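Local atomic coordinates of lipoprotein (Actinomyces odontolyticus, PDB entry 3UP9), a protein that probably binds L-methionine as the membrane-tethered solute receptor of a transport system. Residues E88-F93 / L122-T127; D101-G106 / F168-I173. One frame throughout, in Å; residues are numbered along the deposited sequence.

Contact 1 (E88-F93 / L122-T127). With MSE (selenomethionine), chain B.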
loop_
_atom_site.group_PDB
_atom_site.type_symbol
_atom_site.label_atom_id
_atom_site.label_comp_id
_atom_site.label_asym_id
_atom_site.label_seq_id
_atom_site.Cartn_x
_atom_site.Cartn_y
_atom_site.Cartn_z
ATOM N N GLU A 88 5.648 0.985 -3.084
ATOM C CA GLU A 88 4.859 0.507 -4.226
ATOM C C GLU A 88 4.352 1.707 -5.004
ATOM O O GLU A 88 3.361 2.302 -4.572
ATOM C CB GLU A 88 3.634 -0.287 -3.757
ATOM C CG GLU A 88 3.870 -1.697 -3.247
ATOM C CD GLU A 88 2.807 -2.116 -2.237
ATOM O OE1 GLU A 88 1.615 -1.812 -2.455
ATOM O OE2 GLU A 88 3.149 -2.717 -1.191
ATOM N N PRO A 89 5.017 2.084 -6.130
ATOM C CA PRO A 89 4.521 3.184 -6.891
ATOM C C PRO A 89 3.013 3.047 -7.271
ATOM O O PRO A 89 2.533 1.974 -7.677
ATOM C CB PRO A 89 5.446 3.193 -8.129
ATOM C CG PRO A 89 6.720 2.554 -7.677
ATOM C CD PRO A 89 6.201 1.479 -6.782
ATOM N N LEU A 90 2.272 4.139 -7.094
ATOM C CA LEU A 90 0.860 4.156 -7.407
ATOM C C LEU A 90 0.724 4.298 -8.905
ATOM O O LEU A 90 1.508 5.031 -9.557
ATOM C CB LEU A 90 0.164 5.290 -6.663
ATOM C CG LEU A 90 -1.364 5.303 -6.632
ATOM C CD1 LEU A 90 -1.974 4.041 -5.958
ATOM C CD2 LEU A 90 -1.816 6.622 -6.000
ATOM N N GLY A 91 -0.233 3.575 -9.476
ATOM C CA GLY A 91 -0.448 3.650 -10.909
ATOM C C GLY A 91 -1.882 3.947 -11.317
ATOM O O GLY A 91 -2.834 3.699 -10.580
ATOM N N VAL A 92 -2.000 4.519 -12.501
ATOM C CA VAL A 92 -3.233 4.652 -13.234
ATOM C C VAL A 92 -3.207 3.460 -14.159
ATOM O O VAL A 92 -2.200 3.200 -14.852
ATOM C CB VAL A 92 -3.309 5.964 -14.030
ATOM C CG1 VAL A 92 -4.628 6.017 -14.815
ATOM C CG2 VAL A 92 -3.150 7.161 -13.093
ATOM N N PHE A 93 -4.291 2.704 -14.099
ATOM C CA PHE A 93 -4.484 1.540 -14.906
ATOM C C PHE A 93 -5.727 1.703 -15.717
ATOM O O PHE A 93 -6.576 2.519 -15.404
ATOM C CB PHE A 93 -4.593 0.305 -13.987
ATOM C CG PHE A 93 -3.336 0.038 -13.197
ATOM C CD1 PHE A 93 -3.108 0.654 -11.973
ATOM C CD2 PHE A 93 -2.359 -0.803 -13.695
ATOM C CE1 PHE A 93 -1.947 0.401 -11.245
ATOM C CE2 PHE A 93 -1.193 -1.054 -12.972
ATOM C CZ PHE A 93 -1.006 -0.474 -11.736
ATOM N N LEU A 122 -5.300 11.469 -6.050
ATOM C CA LEU A 122 -5.549 12.863 -6.461
ATOM C C LEU A 122 -4.263 13.626 -6.769
ATOM O O LEU A 122 -4.197 14.273 -7.806
ATOM C CB LEU A 122 -6.483 13.609 -5.478
ATOM C CG LEU A 122 -7.960 13.090 -5.586
ATOM C CD1 LEU A 122 -8.819 13.687 -4.476
ATOM C CD2 LEU A 122 -8.550 13.312 -6.977
ATOM N N GLU A 123 -3.226 13.505 -5.938
ATOM C CA GLU A 123 -1.908 14.140 -6.234
ATOM C C GLU A 123 -1.319 13.618 -7.567
ATOM O O GLU A 123 -0.744 14.372 -8.360
ATOM C CB GLU A 123 -0.862 13.832 -5.153
ATOM C CG GLU A 123 -1.264 14.011 -3.701
ATOM C CD GLU A 123 -1.429 15.440 -3.287
ATOM O OE1 GLU A 123 -1.218 16.317 -4.162
ATOM O OE2 GLU A 123 -1.766 15.676 -2.087
ATOM N N LEU A 124 -1.407 12.301 -7.754
ATOM C CA LEU A 124 -0.846 11.662 -8.914
ATOM C C LEU A 124 -1.527 12.248 -10.122
ATOM O O LEU A 124 -0.840 12.568 -11.087
ATOM C CB LEU A 124 -1.031 10.124 -8.875
ATOM C CG LEU A 124 -0.486 9.395 -10.097
ATOM C CD1 LEU A 124 1.024 9.666 -10.149
ATOM C CD2 LEU A 124 -0.821 7.918 -9.989
ATOM N N LEU A 125 -2.866 12.398 -10.068
ATOM C CA LEU A 125 -3.610 12.976 -11.184
ATOM C C LEU A 125 -3.255 14.470 -11.388
ATOM O O LEU A 125 -3.197 14.911 -12.532
ATOM C CB LEU A 125 -5.137 12.701 -11.073
ATOM C CG LEU A 125 -5.586 11.195 -11.050
ATOM C CD1 LEU A 125 -7.062 11.003 -10.721
ATOM C CD2 LEU A 125 -5.230 10.488 -12.338
ATOM N N ALA A 126 -3.010 15.233 -10.307
ATOM C CA ALA A 126 -2.486 16.611 -10.414
ATOM C C ALA A 126 -1.184 16.666 -11.205
ATOM O O ALA A 126 -1.003 17.604 -11.935
ATOM C CB ALA A 126 -2.279 17.254 -9.049
ATOM N N THR A 127 -0.277 15.687 -11.080
ATOM C CA THR A 127 1.017 15.764 -11.816
ATOM C C THR A 127 0.763 15.674 -13.299
ATOM O O THR A 127 1.590 16.105 -14.062
ATOM C CB THR A 127 2.042 14.633 -11.461
ATOM O OG1 THR A 127 1.506 13.321 -11.802
ATOM C CG2 THR A 127 2.448 14.701 -9.972
HETATM N N MSE B 300 0.574 -1.445 -0.060
HETATM C CA MSE B 300 -0.061 -0.119 -0.224
HETATM C C MSE B 300 0.860 0.916 -0.824
HETATM O O MSE B 300 2.093 0.881 -0.564
HETATM O OXT MSE B 300 0.335 1.771 -1.555
HETATM C CB MSE B 300 -0.541 0.392 1.110
HETATM C CG MSE B 300 -1.352 1.724 1.033
HETATM SE SE MSE B 300 -1.886 2.279 2.788
HETATM C CE MSE B 300 -2.893 0.697 3.487
#
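Glu-88 OE1 is gripped by two N-H donors: the amino group of the bound selenomethionine, whose N lies 2.6 Å from OE1, and the backbone N of Asn-176. Glutamate suits the site, because its carboxylate can balance the positive charge expected on the ligand's amino group. CG stands anti to the carbonyl carbon (chi1 -75°) and the chain runs on extended to its CD, while OE2 is held by His-86 NE2. Beyond Pro-89 the character of the contact turns apolar. The C-terminal part of helix 115-127 crosses strand 91-93 almost perpendicularly, at 81°, and lays Leu-124 and Leu-125 on the sheet of this lobe in the two-lobed periplasmic-binding-protein fold. Leu-124 CD2 is the central methyl: it rests 3.7 Å from Leu-90 O and 4.0 Å from Val-92 CG2. The same CG2 meets Leu-125 CD2, also at 4.0 Å, so one branch of the valine touches two leucines, both approaching it at a slant. Gly-91 presents only backbone, and the ring of Phe-93 lies close against it, CE1 3.6 Å from Gly-91 CA. Further along the helix, Thr-127 OG1 donates to Leu-124 O at 2.6 Å. The two segments thus meet directly through branched aliphatic groups whose fit rests on shape, while the ligand adds a polar bridge between Glu-88, before the strand, and Arg-120, earlier in the helix.

Contact 2 (D101-G106 / F168-I173)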
loop_
_atom_site.group_PDB
_atom_site.type_symbol
_atom_site.label_atom_id
_atom_site.label_comp_id
_atom_site.label_asym_id
_atom_site.label_seq_id
_atom_site.Cartn_x
_atom_site.Cartn_y
_atom_site.Cartn_z
ATOM N N ASP A 101 -4.672 10.847 -21.922
ATOM C CA ASP A 101 -5.207 11.862 -22.847
ATOM C C ASP A 101 -6.444 11.440 -23.628
ATOM O O ASP A 101 -7.066 12.264 -24.266
ATOM C CB ASP A 101 -4.148 12.261 -23.866
ATOM C CG ASP A 101 -2.998 13.062 -23.250
ATOM O OD1 ASP A 101 -3.099 13.598 -22.101
ATOM O OD2 ASP A 101 -1.989 13.165 -23.971
ATOM N N GLU A 102 -6.777 10.154 -23.585
ATOM C CA GLU A 102 -7.907 9.615 -24.275
ATOM C C GLU A 102 -9.126 9.516 -23.373
ATOM O O GLU A 102 -10.122 8.971 -23.764
ATOM C CB GLU A 102 -7.499 8.281 -24.888
ATOM C CG GLU A 102 -6.371 8.456 -25.920
ATOM C CD GLU A 102 -6.715 9.455 -27.032
ATOM O OE1 GLU A 102 -7.774 9.301 -27.669
ATOM O OE2 GLU A 102 -5.928 10.380 -27.320
ATOM N N LEU A 103 -9.031 10.058 -22.168
ATOM C CA LEU A 103 -10.156 10.194 -21.261
ATOM C C LEU A 103 -11.300 10.839 -22.036
ATOM O O LEU A 103 -11.205 11.989 -22.456
ATOM C CB LEU A 103 -9.793 11.040 -20.022
ATOM C CG LEU A 103 -10.859 11.277 -18.929
ATOM C CD1 LEU A 103 -11.428 9.964 -18.341
ATOM C CD2 LEU A 103 -10.301 12.199 -17.828
ATOM N N PRO A 104 -12.369 10.074 -22.286
ATOM C CA PRO A 104 -13.474 10.667 -23.009
ATOM C C PRO A 104 -14.136 11.786 -22.209
ATOM O O PRO A 104 -14.082 11.786 -20.991
ATOM C CB PRO A 104 -14.453 9.488 -23.228
ATOM C CG PRO A 104 -13.669 8.240 -22.895
ATOM C CD PRO A 104 -12.620 8.672 -21.917
ATOM N N ASP A 105 -14.703 12.739 -22.919
ATOM C CA ASP A 105 -15.584 13.735 -22.353
ATOM C C ASP A 105 -16.761 13.076 -21.597
ATOM O O ASP A 105 -17.555 12.356 -22.212
ATOM C CB ASP A 105 -16.156 14.573 -23.507
ATOM C CG ASP A 105 -16.573 15.936 -23.057
ATOM O OD1 ASP A 105 -16.982 16.081 -21.874
ATOM O OD2 ASP A 105 -16.437 16.859 -23.874
ATOM N N GLY A 106 -16.862 13.329 -20.288
ATOM C CA GLY A 106 -17.794 12.605 -19.396
ATOM C C GLY A 106 -17.371 11.178 -19.048
ATOM O O GLY A 106 -18.179 10.364 -18.617
ATOM N N PHE A 168 -15.124 1.352 -15.825
ATOM C CA PHE A 168 -14.651 2.716 -15.943
ATOM C C PHE A 168 -13.465 2.823 -16.965
ATOM O O PHE A 168 -12.728 1.874 -17.243
ATOM C CB PHE A 168 -14.212 3.236 -14.544
ATOM C CG PHE A 168 -15.266 3.111 -13.445
ATOM C CD1 PHE A 168 -16.610 3.388 -13.693
ATOM C CD2 PHE A 168 -14.897 2.781 -12.150
ATOM C CE1 PHE A 168 -17.571 3.285 -12.674
ATOM C CE2 PHE A 168 -15.836 2.680 -11.126
ATOM C CZ PHE A 168 -17.180 2.928 -11.377
ATOM N N ASP A 169 -13.254 4.023 -17.476
ATOM C CA ASP A 169 -12.170 4.300 -18.425
ATOM C C ASP A 169 -10.762 4.066 -17.812
ATOM O O ASP A 169 -9.866 3.562 -18.480
ATOM C CB ASP A 169 -12.343 5.739 -18.957
ATOM C CG ASP A 169 -13.591 5.907 -19.862
ATOM O OD1 ASP A 169 -13.561 5.386 -21.004
ATOM O OD2 ASP A 169 -14.560 6.590 -19.450
ATOM N N TYR A 170 -10.607 4.415 -16.538
ATOM C CA TYR A 170 -9.343 4.290 -15.816
ATOM C C TYR A 170 -9.657 3.989 -14.388
ATOM O O TYR A 170 -10.766 4.246 -13.947
ATOM C CB TYR A 170 -8.507 5.607 -15.832
ATOM C CG TYR A 170 -8.266 6.146 -17.213
ATOM C CD1 TYR A 170 -9.229 6.911 -17.843
ATOM C CD2 TYR A 170 -7.147 5.836 -17.900
ATOM C CE1 TYR A 170 -9.060 7.350 -19.134
ATOM C CE2 TYR A 170 -6.959 6.288 -19.184
ATOM C CZ TYR A 170 -7.914 7.045 -19.818
ATOM O OH TYR A 170 -7.726 7.537 -21.118
ATOM N N ALA A 171 -8.672 3.494 -13.646
ATOM C CA ALA A 171 -8.791 3.464 -12.165
ATOM C C ALA A 171 -7.419 3.706 -11.561
ATOM O O ALA A 171 -6.435 3.274 -12.157
ATOM C CB ALA A 171 -9.372 2.133 -11.695
ATOM N N VAL A 172 -7.335 4.416 -10.435
ATOM C CA VAL A 172 -6.044 4.574 -9.715
ATOM C C VAL A 172 -5.924 3.461 -8.677
ATOM O O VAL A 172 -6.816 3.285 -7.872
ATOM C CB VAL A 172 -5.875 5.986 -9.072
ATOM C CG1 VAL A 172 -4.443 6.168 -8.566
ATOM C CG2 VAL A 172 -6.250 7.089 -10.111
ATOM N N ILE A 173 -4.817 2.706 -8.697
ATOM C CA ILE A 173 -4.753 1.457 -7.982
ATOM C C ILE A 173 -3.405 1.247 -7.280
ATOM O O ILE A 173 -2.388 1.114 -7.938
ATOM C CB ILE A 173 -5.001 0.235 -8.889
ATOM C CG1 ILE A 173 -6.223 0.413 -9.819
ATOM C CG2 ILE A 173 -5.145 -1.031 -8.029
ATOM C CD1 ILE A 173 -6.658 -0.878 -10.558
#
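Tyr-170 has CG anti to its carbonyl carbon (chi1 -54°) and Leu-103 has CG anti to its backbone N (chi1 -179°), and with these torsions the phenol and the isobutyl group meet at a slant. The leucine's CD1 reaches Tyr-170 CE1 at 3.6 Å, approaching the ring obliquely. At the ring's edge, near its plane, Glu-102 C stands 3.3 Å from Tyr-170 OH. That hydroxyl is hydrogen-bonded to Ser-99 O; Leu-103 N is near it, but at an angle too poor for a bond. Tyrosine therefore serves twice here, its CD1 and CE1 carbons packing on the leucine and its oxygen bonding to the backbone just before residue 101. In the five-stranded sheet of this periplasmic-binding-protein lobe, strand 170-173 pairs in parallel with strand 107-112, and residues 101-106, the end of the connection leading into the latter, begin in a 3-10 segment and lie beside the start of strand 170-173. Beside the tyrosine, Pro-104 and Asp-169 reach toward each other tip to tip, with the proline's CG 3.4 Å from Asp-169 OD1. A proline ring offers the carboxylate C-H groups rather than a polar partner, and the aspartate's oxygens find theirs elsewhere: OD1 at His-97 NE2, OD2 at the backbone N of Thr-108. Leu-103 also touches Phe-151, while the ring of His-97 meets that of Tyr-170 with planes about 20° apart.

From the N terminus the segments come in the order 88-93, 101-106, 122-127 and 168-173, so the two contacts cross rather than nest. Contact 1 closes a loop of 28 residues that contains strand 107-112 and the start of helix 115-127; contact 2 closes one of 61 residues that holds that whole helix and strand 151-156. They join in the sheet, where strands 91-93 and 170-173 run antiparallel as neighbours, with probable backbone hydrogen bonds from Ala-171 N to Phe-93 O and from Ile-173 N to Gly-91 O. With centres about 13 Å apart, contact 1 ties the sheet to helix 115-127, Glu-88 reaching the ligand pocket from the other end of its first segment, and contact 2 ties it to a peripheral loop.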